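Local coordinates for phospholipase C-beta (PLC-beta) (Sepia officinalis, PDB 3QR0), which belongs to the phospholipase C-beta family, multidomain proteins that join PH, EF-hand-like and C2 modules to a TIM-barrel-like X-Y core, here with a calcium ion bound, at residues G34-F38 with D84-A90; A76-P82 with L101-T107; Y563-Q567 with M629-K634. One frame throughout, in Å; residues are numbered along the deposited sequence.

Contact 1: G34-F38 with D84-A90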
ATOM      1  N   GLY A  34      15.933  26.326   8.997  1.00 35.74           N
ATOM      2  CA  GLY A  34      17.110  26.398   9.866  1.00 36.22           C
ATOM      3  C   GLY A  34      18.353  27.005   9.233  1.00 36.71           C
ATOM      4  O   GLY A  34      19.429  26.942   9.818  1.00 37.28           O
ATOM      5  N   SER A  35      18.195  27.587   8.044  0.50 36.75           N
ATOM      6  CA  SER A  35      19.285  28.234   7.322  0.50 37.20           C
ATOM      7  C   SER A  35      18.749  29.436   6.559  0.50 37.45           C
ATOM      8  O   SER A  35      17.628  29.398   6.047  0.50 36.98           O
ATOM      9  CB  SER A  35      19.931  27.254   6.340  0.50 36.96           C
ATOM     10  OG  SER A  35      20.781  27.933   5.431  0.50 37.44           O
ATOM     11  N   SER A  36      19.550  30.497   6.485  1.00 38.07           N
ATOM     12  CA  SER A  36      19.168  31.718   5.758  1.00 38.67           C
ATOM     13  C   SER A  36      19.529  31.677   4.273  1.00 38.41           C
ATOM     14  O   SER A  36      19.196  32.603   3.530  1.00 39.04           O
ATOM     15  CB  SER A  36      19.835  32.942   6.393  1.00 39.73           C
ATOM     16  OG  SER A  36      19.286  33.204   7.667  1.00 40.97           O
ATOM     17  N   GLY A  37      20.214  30.622   3.843  1.00 37.55           N
ATOM     18  CA  GLY A  37      20.655  30.510   2.456  1.00 37.32           C
ATOM     19  C   GLY A  37      19.543  30.211   1.464  1.00 36.39           C
ATOM     20  O   GLY A  37      18.433  29.828   1.839  1.00 35.48           O
ATOM     21  N   PHE A  38      19.851  30.407   0.189  1.00 36.18           N
ATOM     22  CA  PHE A  38      18.980  29.967  -0.897  1.00 35.61           C
ATOM     23  C   PHE A  38      19.824  29.837  -2.153  1.00 35.46           C
ATOM     24  O   PHE A  38      20.853  30.508  -2.285  1.00 36.01           O
ATOM     25  CB  PHE A  38      17.832  30.956  -1.125  1.00 35.97           C
ATOM     26  CG  PHE A  38      18.288  32.367  -1.373  1.00 37.46           C
ATOM     27  CD1 PHE A  38      18.551  32.808  -2.661  1.00 38.56           C
ATOM     28  CD2 PHE A  38      18.462  33.250  -0.317  1.00 38.89           C
ATOM     29  CE1 PHE A  38      18.981  34.106  -2.893  1.00 39.80           C
ATOM     30  CE2 PHE A  38      18.890  34.551  -0.538  1.00 40.05           C
ATOM     31  CZ  PHE A  38      19.150  34.978  -1.829  1.00 40.41           C
ATOM     32  N   ASP A  84      12.200  33.235   7.061  1.00 37.86           N
ATOM     33  CA  ASP A  84      13.465  33.960   7.101  1.00 38.77           C
ATOM     34  C   ASP A  84      13.402  35.199   6.198  1.00 39.24           C
ATOM     35  O   ASP A  84      12.972  35.115   5.046  1.00 38.84           O
ATOM     36  CB  ASP A  84      14.608  33.035   6.675  1.00 38.53           C
ATOM     37  CG  ASP A  84      15.943  33.743   6.611  1.00 40.77           C
ATOM     38  OD1 ASP A  84      16.706  33.670   7.601  1.00 42.54           O
ATOM     39  OD2 ASP A  84      16.228  34.383   5.573  1.00 43.22           O
ATOM     40  N   LYS A  85      13.829  36.339   6.735  1.00 39.88           N
ATOM     41  CA  LYS A  85      13.751  37.626   6.035  1.00 40.69           C
ATOM     42  C   LYS A  85      14.431  37.601   4.667  1.00 40.47           C
ATOM     43  O   LYS A  85      13.850  38.036   3.676  1.00 40.80           O
ATOM     44  CB  LYS A  85      14.374  38.739   6.889  1.00 41.66           C
ATOM     45  CG  LYS A  85      14.234  40.136   6.290  1.00 43.20           C
ATOM     46  CD  LYS A  85      14.802  41.208   7.207  1.00 44.98           C
ATOM     47  CE  LYS A  85      14.564  42.607   6.655  1.00 46.19           C
ATOM     48  NZ  LYS A  85      15.000  43.664   7.613  1.00 47.84           N
ATOM     49  N   LYS A  86      15.657  37.093   4.626  1.00 39.95           N
ATOM     50  CA  LYS A  86      16.460  37.117   3.407  1.00 40.18           C
ATOM     51  C   LYS A  86      15.892  36.190   2.324  1.00 38.82           C
ATOM     52  O   LYS A  86      15.910  36.528   1.140  1.00 38.70           O
ATOM     53  CB  LYS A  86      17.920  36.773   3.724  1.00 40.44           C
ATOM     54  CG  LYS A  86      18.561  37.775   4.689  1.00 42.62           C
ATOM     55  CD  LYS A  86      20.057  37.563   4.859  1.00 44.15           C
ATOM     56  CE  LYS A  86      20.594  38.427   5.992  1.00 45.80           C
ATOM     57  NZ  LYS A  86      22.074  38.346   6.119  1.00 47.44           N
ATOM     58  N   ILE A  87      15.359  35.045   2.741  1.00 37.46           N
ATOM     59  CA  ILE A  87      14.721  34.107   1.820  1.00 36.40           C
ATOM     60  C   ILE A  87      13.410  34.696   1.279  1.00 36.54           C
ATOM     61  O   ILE A  87      13.161  34.663   0.070  1.00 36.32           O
ATOM     62  CB  ILE A  87      14.458  32.738   2.493  1.00 35.43           C
ATOM     63  CG1 ILE A  87      15.780  32.083   2.913  1.00 35.20           C
ATOM     64  CG2 ILE A  87      13.713  31.807   1.549  1.00 34.31           C
ATOM     65  CD1 ILE A  87      15.605  30.833   3.754  1.00 33.52           C
ATOM     66  N   LYS A  88      12.584  35.230   2.176  1.00 36.59           N
ATOM     67  CA  LYS A  88      11.334  35.901   1.794  1.00 37.18           C
ATOM     68  C   LYS A  88      11.556  37.008   0.768  1.00 37.97           C
ATOM     69  O   LYS A  88      10.808  37.120  -0.200  1.00 38.09           O
ATOM     70  CB  LYS A  88      10.648  36.514   3.013  1.00 37.53           C
ATOM     71  CG  LYS A  88       9.894  35.522   3.869  1.00 37.76           C
ATOM     72  CD  LYS A  88       9.215  36.213   5.049  1.00 39.35           C
ATOM     73  CE  LYS A  88       7.952  36.953   4.628  1.00 40.61           C
ATOM     74  NZ  LYS A  88       7.622  38.052   5.568  1.00 41.96           N
ATOM     75  N   GLU A  89      12.575  37.831   0.991  1.00 38.69           N
ATOM     76  CA  GLU A  89      12.883  38.924   0.071  1.00 39.81           C
ATOM     77  C   GLU A  89      13.300  38.388  -1.302  1.00 39.14           C
ATOM     78  O   GLU A  89      12.835  38.881  -2.332  1.00 39.54           O
ATOM     79  CB  GLU A  89      13.962  39.842   0.661  1.00 40.91           C
ATOM     80  CG  GLU A  89      13.427  40.749   1.774  1.00 43.09           C
ATOM     81  CD  GLU A  89      14.507  41.564   2.483  1.00 45.60           C
ATOM     82  OE1 GLU A  89      15.713  41.319   2.255  1.00 47.44           O
ATOM     83  OE2 GLU A  89      14.138  42.454   3.282  1.00 47.48           O
ATOM     84  N   ALA A  90      14.158  37.370  -1.308  1.00 37.99           N
ATOM     85  CA  ALA A  90      14.608  36.742  -2.549  1.00 37.57           C
ATOM     86  C   ALA A  90      13.445  36.076  -3.291  1.00 36.79           C
ATOM     87  O   ALA A  90      13.315  36.213  -4.509  1.00 36.71           O
ATOM     88  CB  ALA A  90      15.703  35.723  -2.261  1.00 37.01           C
TER
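Ser-36 and Asp-84 make the polar half of this contact. The serine hydroxyl donates to the aspartate carboxylate, OG to OD1 of Asp-84 at 2.6 Å, arriving on the syn side but 34° out of the carboxylate plane. The second oxygen serves the helix that starts here: OD2 of Asp-84 accepts from the backbone N of Ile-87 at 3.0 Å through its anti lone pair, the capping bond of an N-cap residue. CG stands anti to the backbone N (chi1 176°), which lets one carboxylate reach both the loop and the first turn of helix 85-93.

The apolar half centres on Phe-38. The methyl CB of Ala-90 sits over one face of its ring, 3.7 Å from the centroid, a CH-pi contact displaced slightly toward the rim. Between the two halves lies Ile-87, whose CD1 is 3.4 Å from the carbonyl O of Ser-35 while CG1 packs against the backbone of Ser-36 and Gly-37; its side chain also touches Trp-31 of strand 26-31.

With hydrogen bonds to both oxygens, the carboxylate of Asp-84 ties the 34-38 loop to the helix start, where the helix dipole would probably favour its negative charge.

Contact 2: A76-P82 with L101-T107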
ATOM      1  N   ALA A  76       0.813  27.011  -3.451  1.00 29.51           N
ATOM      2  CA  ALA A  76      -0.079  28.096  -3.052  1.00 30.62           C
ATOM      3  C   ALA A  76      -0.402  28.023  -1.558  1.00 30.76           C
ATOM      4  O   ALA A  76       0.508  27.886  -0.734  1.00 30.43           O
ATOM      5  CB  ALA A  76      -1.344  28.083  -3.908  1.00 30.77           C
ATOM      6  N   LYS A  77      -1.686  28.082  -1.210  1.00 31.29           N
ATOM      7  CA  LYS A  77      -2.100  28.151   0.190  1.00 31.94           C
ATOM      8  C   LYS A  77      -1.709  26.916   1.010  1.00 31.08           C
ATOM      9  O   LYS A  77      -1.615  26.997   2.232  1.00 31.14           O
ATOM     10  CB  LYS A  77      -3.613  28.420   0.298  1.00 32.64           C
ATOM     11  CG  LYS A  77      -4.514  27.269  -0.111  1.00 33.62           C
ATOM     12  CD  LYS A  77      -5.980  27.705  -0.145  1.00 36.44           C
ATOM     13  CE  LYS A  77      -6.920  26.535   0.098  1.00 37.10           C
ATOM     14  NZ  LYS A  77      -8.353  26.957   0.069  1.00 39.20           N
ATOM     15  N   TYR A  78      -1.469  25.789   0.344  1.00 30.49           N
ATOM     16  CA  TYR A  78      -1.060  24.554   1.016  1.00 29.94           C
ATOM     17  C   TYR A  78       0.460  24.365   1.127  1.00 29.85           C
ATOM     18  O   TYR A  78       0.921  23.433   1.787  1.00 29.30           O
ATOM     19  CB  TYR A  78      -1.691  23.346   0.315  1.00 29.52           C
ATOM     20  CG  TYR A  78      -3.192  23.284   0.461  1.00 30.11           C
ATOM     21  CD1 TYR A  78      -3.783  23.358   1.717  1.00 31.05           C
ATOM     22  CD2 TYR A  78      -4.023  23.143  -0.649  1.00 31.17           C
ATOM     23  CE1 TYR A  78      -5.159  23.302   1.870  1.00 32.11           C
ATOM     24  CE2 TYR A  78      -5.408  23.082  -0.504  1.00 31.85           C
ATOM     25  CZ  TYR A  78      -5.964  23.163   0.763  1.00 31.91           C
ATOM     26  OH  TYR A  78      -7.322  23.100   0.947  1.00 32.92           O
ATOM     27  N   ALA A  79       1.232  25.236   0.484  1.00 30.39           N
ATOM     28  CA  ALA A  79       2.686  25.199   0.597  1.00 30.65           C
ATOM     29  C   ALA A  79       3.118  25.955   1.857  1.00 31.09           C
ATOM     30  O   ALA A  79       2.372  26.782   2.374  1.00 31.43           O
ATOM     31  CB  ALA A  79       3.328  25.805  -0.633  1.00 30.85           C
ATOM     32  N   LYS A  80       4.315  25.653   2.348  1.00 31.42           N
ATOM     33  CA  LYS A  80       4.874  26.337   3.514  1.00 32.13           C
ATOM     34  C   LYS A  80       5.814  27.442   3.038  1.00 32.69           C
ATOM     35  O   LYS A  80       6.885  27.151   2.511  1.00 32.57           O
ATOM     36  CB  LYS A  80       5.634  25.347   4.405  1.00 31.91           C
ATOM     37  CG  LYS A  80       6.287  25.992   5.627  1.00 33.67           C
ATOM     38  CD  LYS A  80       6.717  24.959   6.662  1.00 35.91           C
ATOM     39  CE  LYS A  80       7.254  25.642   7.922  1.00 37.66           C
ATOM     40  NZ  LYS A  80       7.456  24.674   9.036  1.00 38.43           N
ATOM     41  N   PRO A  81       5.419  28.715   3.210  1.00 33.48           N
ATOM     42  CA  PRO A  81       6.289  29.788   2.742  1.00 34.05           C
ATOM     43  C   PRO A  81       7.442  30.043   3.718  1.00 34.35           C
ATOM     44  O   PRO A  81       7.317  29.732   4.906  1.00 33.90           O
ATOM     45  CB  PRO A  81       5.349  30.990   2.681  1.00 34.84           C
ATOM     46  CG  PRO A  81       4.339  30.729   3.746  1.00 34.65           C
ATOM     47  CD  PRO A  81       4.214  29.234   3.884  1.00 33.66           C
ATOM     48  N   PRO A  82       8.563  30.590   3.223  1.00 34.96           N
ATOM     49  CA  PRO A  82       9.683  30.871   4.118  1.00 35.49           C
ATOM     50  C   PRO A  82       9.367  32.001   5.100  1.00 36.33           C
ATOM     51  O   PRO A  82       8.597  32.903   4.778  1.00 36.53           O
ATOM     52  CB  PRO A  82      10.807  31.274   3.158  1.00 35.87           C
ATOM     53  CG  PRO A  82      10.119  31.780   1.954  1.00 36.19           C
ATOM     54  CD  PRO A  82       8.851  30.994   1.836  1.00 35.24           C
ATOM     55  N   LEU A 101       4.074  35.989  -2.686  1.00 34.91           N
ATOM     56  CA  LEU A 101       5.093  34.989  -2.406  1.00 34.38           C
ATOM     57  C   LEU A 101       4.510  33.585  -2.303  1.00 33.44           C
ATOM     58  O   LEU A 101       4.997  32.668  -2.954  1.00 33.14           O
ATOM     59  CB  LEU A 101       5.852  35.339  -1.123  1.00 34.47           C
ATOM     60  CG  LEU A 101       6.915  34.332  -0.670  1.00 33.88           C
ATOM     61  CD1 LEU A 101       7.863  33.976  -1.810  1.00 33.77           C
ATOM     62  CD2 LEU A 101       7.684  34.876   0.531  1.00 33.41           C
ATOM     63  N   GLN A 102       3.460  33.425  -1.505  1.00 33.39           N
ATOM     64  CA  GLN A 102       2.929  32.094  -1.224  1.00 32.73           C
ATOM     65  C   GLN A 102       2.334  31.391  -2.450  1.00 32.10           C
ATOM     66  O   GLN A 102       2.387  30.164  -2.540  1.00 31.32           O
ATOM     67  CB  GLN A 102       1.906  32.135  -0.089  1.00 32.86           C
ATOM     68  CG  GLN A 102       1.574  30.739   0.427  1.00 33.48           C
ATOM     69  CD  GLN A 102       1.041  30.711   1.846  1.00 35.10           C
ATOM     70  OE1 GLN A 102       0.884  31.747   2.493  1.00 36.98           O
ATOM     71  NE2 GLN A 102       0.755  29.508   2.337  1.00 36.07           N
ATOM     72  N   ASP A 103       1.792  32.166  -3.389  1.00 32.27           N
ATOM     73  CA  ASP A 103       1.278  31.626  -4.655  1.00 31.96           C
ATOM     74  C   ASP A 103       2.369  30.950  -5.500  1.00 30.88           C
ATOM     75  O   ASP A 103       2.073  30.067  -6.311  1.00 30.26           O
ATOM     76  CB  ASP A 103       0.608  32.738  -5.479  1.00 33.42           C
ATOM     77  CG  ASP A 103      -0.654  33.293  -4.821  1.00 35.28           C
ATOM     78  OD1 ASP A 103      -1.187  32.664  -3.881  1.00 37.72           O
ATOM     79  OD2 ASP A 103      -1.123  34.360  -5.266  1.00 39.10           O
ATOM     80  N   LYS A 104       3.625  31.365  -5.304  1.00 30.26           N
ATOM     81  CA  LYS A 104       4.771  30.790  -6.019  1.00 29.51           C
ATOM     82  C   LYS A 104       5.444  29.611  -5.303  1.00 28.48           C
ATOM     83  O   LYS A 104       6.296  28.936  -5.887  1.00 28.06           O
ATOM     84  CB  LYS A 104       5.822  31.870  -6.269  1.00 30.28           C
ATOM     85  CG  LYS A 104       5.325  33.016  -7.125  1.00 30.84           C
ATOM     86  CD  LYS A 104       6.428  33.996  -7.479  1.00 30.98           C
ATOM     87  CE  LYS A 104       6.818  34.874  -6.313  1.00 31.25           C
ATOM     88  NZ  LYS A 104       7.587  36.058  -6.782  1.00 29.33           N
ATOM     89  N   CYS A 105       5.071  29.368  -4.050  1.00 27.68           N
ATOM     90  CA  CYS A 105       5.737  28.351  -3.231  1.00 26.98           C
ATOM     91  C   CYS A 105       5.264  26.930  -3.526  1.00 25.93           C
ATOM     92  O   CYS A 105       4.080  26.690  -3.745  1.00 24.86           O
ATOM     93  CB  CYS A 105       5.555  28.655  -1.742  1.00 26.96           C
ATOM     94  SG  CYS A 105       6.542  30.068  -1.207  1.00 29.86           S
ATOM     95  N   VAL A 106       6.223  26.004  -3.521  1.00 25.20           N
ATOM     96  CA  VAL A 106       5.968  24.586  -3.693  1.00 24.50           C
ATOM     97  C   VAL A 106       6.712  23.837  -2.590  1.00 24.22           C
ATOM     98  O   VAL A 106       7.895  24.080  -2.364  1.00 23.97           O
ATOM     99  CB  VAL A 106       6.459  24.077  -5.064  1.00 24.69           C
ATOM    100  CG1 VAL A 106       6.322  22.547  -5.158  1.00 23.61           C
ATOM    101  CG2 VAL A 106       5.691  24.756  -6.183  1.00 24.91           C
ATOM    102  N   THR A 107       6.007  22.933  -1.911  1.00 23.81           N
ATOM    103  CA  THR A 107       6.574  22.141  -0.821  1.00 23.62           C
ATOM    104  C   THR A 107       6.431  20.669  -1.162  1.00 23.01           C
ATOM    105  O   THR A 107       5.348  20.224  -1.528  1.00 22.32           O
ATOM    106  CB  THR A 107       5.832  22.404   0.502  1.00 23.51           C
ATOM    107  OG1 THR A 107       5.904  23.790   0.828  1.00 24.97           O
ATOM    108  CG2 THR A 107       6.430  21.600   1.639  1.00 23.58           C
TER
HETATM  109  O   HOH W   1       7.870  25.241   1.089  1.00 33.66           O
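Thr-107 meets the backbone of Lys-80 directly: the N-H of Lys-80 points at OG1 of Thr-107 over 2.9 Å in a nearly straight bond (170°). The threonine's first torsion (chi1 -58°) turns OG1 toward this N-H, and a water joins the hydroxyl to the carbonyl O of Lys-80, giving that residue two links to one side chain. At the other end, Ala-76 N donates to Cys-105 O, 3.3 Å away, in the carbonyl plane.

Gln-102 stretches across the bend, its extended chain placing NE2 for weak bonds to the O atoms of Ala-76 and Ala-79, while the amide end crosses the Pro-81 ring obliquely, CD 3.8 Å from CG of the proline. CB of Ala-79 packs on CB of Cys-105 at 3.8 Å, and SG of Cys-105 lies 3.9 Å from CD of Pro-82. The tip of Leu-101 reaches Pro-82.

Farther out, Pro-82 touches Ile-87 of helix 85-93, the ammonium of Lys-80 forms a salt bridge with Glu-33, and backbone bonds pair Thr-107 with Arg-74 and Val-106 with Leu-122. The contact packs the connection from strand 70-75 to helix 85-93 against the start of strand 105-110, in the antiparallel sheet of a PH domain.

Contact 3: Y563-Q567 with M629-K634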
ATOM      1  N   TYR A 563     -25.047  -9.820  10.378  1.00 24.65           N
ATOM      2  CA  TYR A 563     -25.162  -8.413  10.786  1.00 24.57           C
ATOM      3  C   TYR A 563     -24.420  -7.482   9.817  1.00 23.73           C
ATOM      4  O   TYR A 563     -24.946  -6.438   9.406  1.00 23.31           O
ATOM      5  CB  TYR A 563     -24.632  -8.236  12.219  1.00 24.73           C
ATOM      6  CG  TYR A 563     -24.440  -6.797  12.640  1.00 25.43           C
ATOM      7  CD1 TYR A 563     -25.449  -6.097  13.300  1.00 26.36           C
ATOM      8  CD2 TYR A 563     -23.248  -6.132  12.373  1.00 25.96           C
ATOM      9  CE1 TYR A 563     -25.270  -4.768  13.683  1.00 26.99           C
ATOM     10  CE2 TYR A 563     -23.063  -4.809  12.749  1.00 25.95           C
ATOM     11  CZ  TYR A 563     -24.072  -4.133  13.404  1.00 26.42           C
ATOM     12  OH  TYR A 563     -23.869  -2.821  13.764  1.00 27.20           O
ATOM     13  N   ASN A 564     -23.210  -7.879   9.436  1.00 23.09           N
ATOM     14  CA  ASN A 564     -22.361  -7.072   8.554  1.00 22.54           C
ATOM     15  C   ASN A 564     -22.775  -7.067   7.073  1.00 22.68           C
ATOM     16  O   ASN A 564     -22.118  -6.434   6.248  1.00 22.46           O
ATOM     17  CB  ASN A 564     -20.896  -7.512   8.689  1.00 22.05           C
ATOM     18  CG  ASN A 564     -20.252  -7.012   9.974  1.00 22.19           C
ATOM     19  OD1 ASN A 564     -20.537  -5.906  10.434  1.00 22.38           O
ATOM     20  ND2 ASN A 564     -19.376  -7.823  10.557  1.00 22.82           N
ATOM     21  N   LYS A 565     -23.852  -7.766   6.729  1.00 23.12           N
ATOM     22  CA  LYS A 565     -24.384  -7.699   5.374  1.00 23.75           C
ATOM     23  C   LYS A 565     -25.204  -6.430   5.153  1.00 24.00           C
ATOM     24  O   LYS A 565     -25.296  -5.944   4.029  1.00 24.09           O
ATOM     25  CB  LYS A 565     -25.209  -8.946   5.049  1.00 24.26           C
ATOM     26  CG  LYS A 565     -24.357 -10.199   5.022  1.00 24.41           C
ATOM     27  CD  LYS A 565     -25.150 -11.455   4.753  1.00 25.45           C
ATOM     28  CE  LYS A 565     -24.237 -12.687   4.784  1.00 25.97           C
ATOM     29  NZ  LYS A 565     -25.017 -13.926   4.993  1.00 26.09           N
ATOM     30  N   LYS A 566     -25.777  -5.898   6.228  1.00 24.45           N
ATOM     31  CA  LYS A 566     -26.623  -4.711   6.158  1.00 25.05           C
ATOM     32  C   LYS A 566     -26.079  -3.530   6.956  1.00 25.01           C
ATOM     33  O   LYS A 566     -26.281  -2.382   6.563  1.00 25.53           O
ATOM     34  CB  LYS A 566     -28.030  -5.058   6.637  1.00 25.78           C
ATOM     35  CG  LYS A 566     -28.742  -6.043   5.736  1.00 26.15           C
ATOM     36  CD  LYS A 566     -30.132  -6.384   6.265  1.00 27.05           C
ATOM     37  CE  LYS A 566     -30.980  -7.055   5.197  1.00 26.91           C
ATOM     38  NZ  LYS A 566     -32.370  -7.308   5.671  1.00 27.08           N
ATOM     39  N   GLN A 567     -25.400  -3.810   8.068  1.00 24.84           N
ATOM     40  CA  GLN A 567     -24.892  -2.770   8.957  1.00 24.61           C
ATOM     41  C   GLN A 567     -23.374  -2.807   9.043  1.00 23.73           C
ATOM     42  O   GLN A 567     -22.738  -3.778   8.645  1.00 23.14           O
ATOM     43  CB  GLN A 567     -25.514  -2.903  10.349  1.00 25.07           C
ATOM     44  CG  GLN A 567     -27.010  -2.597  10.353  1.00 26.51           C
ATOM     45  CD  GLN A 567     -27.652  -2.802  11.703  1.00 27.43           C
ATOM     46  OE1 GLN A 567     -28.406  -3.753  11.900  1.00 27.34           O
ATOM     47  NE2 GLN A 567     -27.359  -1.911  12.648  1.00 28.28           N
ATOM     48  N   MET A 629     -20.140 -13.583   1.102  1.00 31.17           N
ATOM     49  CA  MET A 629     -20.255 -12.776   2.326  1.00 31.89           C
ATOM     50  C   MET A 629     -21.361 -11.731   2.248  1.00 31.90           C
ATOM     51  O   MET A 629     -21.710 -11.126   3.265  1.00 31.83           O
ATOM     52  CB  MET A 629     -18.943 -12.027   2.616  1.00 31.69           C
ATOM     53  CG  MET A 629     -17.717 -12.904   2.776  1.00 33.61           C
ATOM     54  SD  MET A 629     -17.622 -13.660   4.403  1.00 37.90           S
ATOM     55  CE  MET A 629     -17.214 -12.231   5.412  1.00 35.82           C
ATOM     56  N   ARG A 630     -21.873 -11.484   1.042  1.00 32.03           N
ATOM     57  CA  ARG A 630     -22.940 -10.510   0.821  1.00 32.23           C
ATOM     58  C   ARG A 630     -24.301 -11.168   0.593  1.00 33.03           C
ATOM     59  O   ARG A 630     -25.323 -10.486   0.588  1.00 33.39           O
ATOM     60  CB  ARG A 630     -22.595  -9.624  -0.377  1.00 31.98           C
ATOM     61  CG  ARG A 630     -21.330  -8.799  -0.178  1.00 31.69           C
ATOM     62  CD  ARG A 630     -21.061  -7.864  -1.343  1.00 32.14           C
ATOM     63  NE  ARG A 630     -20.191  -8.461  -2.360  1.00 33.12           N
ATOM     64  CZ  ARG A 630     -20.560  -8.818  -3.589  1.00 33.44           C
ATOM     65  NH1 ARG A 630     -21.810  -8.660  -4.012  1.00 34.71           N
ATOM     66  NH2 ARG A 630     -19.658  -9.338  -4.412  1.00 34.19           N
ATOM     67  N   LYS A 631     -24.321 -12.483   0.396  1.00 33.37           N
ATOM     68  CA  LYS A 631     -25.574 -13.197   0.148  1.00 34.35           C
ATOM     69  C   LYS A 631     -26.377 -13.328   1.436  1.00 34.50           C
ATOM     70  O   LYS A 631     -25.934 -13.968   2.388  1.00 34.20           O
ATOM     71  CB  LYS A 631     -25.315 -14.576  -0.468  1.00 34.77           C
ATOM     72  CG  LYS A 631     -25.001 -14.520  -1.951  1.00 36.10           C
ATOM     73  CD  LYS A 631     -25.097 -15.884  -2.625  1.00 38.48           C
ATOM     74  CE  LYS A 631     -25.002 -15.740  -4.143  1.00 39.35           C
ATOM     75  NZ  LYS A 631     -24.820 -17.050  -4.830  1.00 41.00           N
ATOM     76  N   LEU A 632     -27.561 -12.718   1.449  1.00 34.85           N
ATOM     77  CA  LEU A 632     -28.392 -12.644   2.651  1.00 35.45           C
ATOM     78  C   LEU A 632     -28.910 -14.005   3.125  1.00 36.49           C
ATOM     79  O   LEU A 632     -29.121 -14.207   4.320  1.00 36.96           O
ATOM     80  CB  LEU A 632     -29.579 -11.702   2.417  1.00 35.66           C
ATOM     81  CG  LEU A 632     -29.231 -10.228   2.183  1.00 34.70           C
ATOM     82  CD1 LEU A 632     -30.483  -9.428   1.898  1.00 35.18           C
ATOM     83  CD2 LEU A 632     -28.490  -9.641   3.374  1.00 33.96           C
ATOM     84  N   ASP A 633     -29.110 -14.929   2.193  1.00 37.27           N
ATOM     85  CA  ASP A 633     -29.678 -16.245   2.519  1.00 38.40           C
ATOM     86  C   ASP A 633     -28.630 -17.291   2.934  1.00 37.97           C
ATOM     87  O   ASP A 633     -28.990 -18.418   3.282  1.00 38.64           O
ATOM     88  CB  ASP A 633     -30.544 -16.775   1.356  1.00 39.37           C
ATOM     89  CG  ASP A 633     -29.814 -16.784   0.014  1.00 40.40           C
ATOM     90  OD1 ASP A 633     -29.023 -15.854  -0.253  1.00 42.54           O
ATOM     91  OD2 ASP A 633     -30.049 -17.715  -0.791  1.00 43.46           O
ATOM     92  N   LYS A 634     -27.348 -16.918   2.920  1.00 36.79           N
ATOM     93  CA  LYS A 634     -26.266 -17.853   3.254  1.00 36.40           C
ATOM     94  C   LYS A 634     -25.767 -17.656   4.689  1.00 35.47           C
ATOM     95  O   LYS A 634     -25.586 -16.524   5.139  1.00 35.30           O
ATOM     96  CB  LYS A 634     -25.099 -17.695   2.270  1.00 36.06           C
ATOM     97  CG  LYS A 634     -24.246 -18.955   2.115  1.00 37.24           C
ATOM     98  CD  LYS A 634     -22.996 -18.699   1.284  1.00 37.88           C
ATOM     99  CE  LYS A 634     -22.465 -19.978   0.638  1.00 38.91           C
ATOM    100  NZ  LYS A 634     -22.271 -21.090   1.612  1.00 39.75           N
TER
HETATM  101  O   HOH W   2     -21.671  -8.013   3.255  1.00 41.28           O
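Lys-565 carries the contact, running its extended side chain alongside the backbone of 629-634. CG is anti to the carbonyl carbon (chi1 -65°), and from there the aliphatic part passes the carbonyl O of Met-629, 3.3 Å from CG of the lysine. NZ of Lys-565 donates to O of Lys-631 over 2.8 Å. The donor is tilted 29° from the carbonyl plane, with a C=O...N angle of 147°. NZ of Lys-565 is also 2.7 Å from O of Lys-634, and so lies beside the type I turn 631-634. Just outside the contact, Asp-562 adds a salt bridge to the same nitrogen.

The exposed side is looser and made by carbon atoms alone. CD2 of Leu-632 rests 3.7 Å from CB of Lys-565, and the leucine crosses the chain of Lys-566 at about a right angle, with 4.0 Å between CD2 of Leu-632 and CE of Lys-566.

The ammonium of the buried Lys-565 is therefore met by a carboxylate and by main-chain oxygen, which would probably stabilise its positive charge. Because the bond across the contact goes to a backbone carbonyl, it ties the lysine to the main chain of the turn and does not depend on the side chain of Lys-631.

Overall arrangement
Contacts 1 and 2 belong to the PH domain and interlock along the chain, their segments coming in the order 34-38, 76-82, 84-90, 101-107. Their centres are 14 Å apart and they touch: Ile-87 and Lys-88 of helix 85-93 pack on Pro-82, and Lys-88 also meets Leu-101. This helix lies between the 34-38 loop and the 76-82 loop with helix 101-104, and the two contacts form one continuous patch of the domain. Contact 3 comes later in the chain, its first segment in the Y region, with its centre about 60 Å from that of contact 1 and about 49 Å from that of contact 2. It is a separate local contact, on the opposite side of the chain's centre from contact 1.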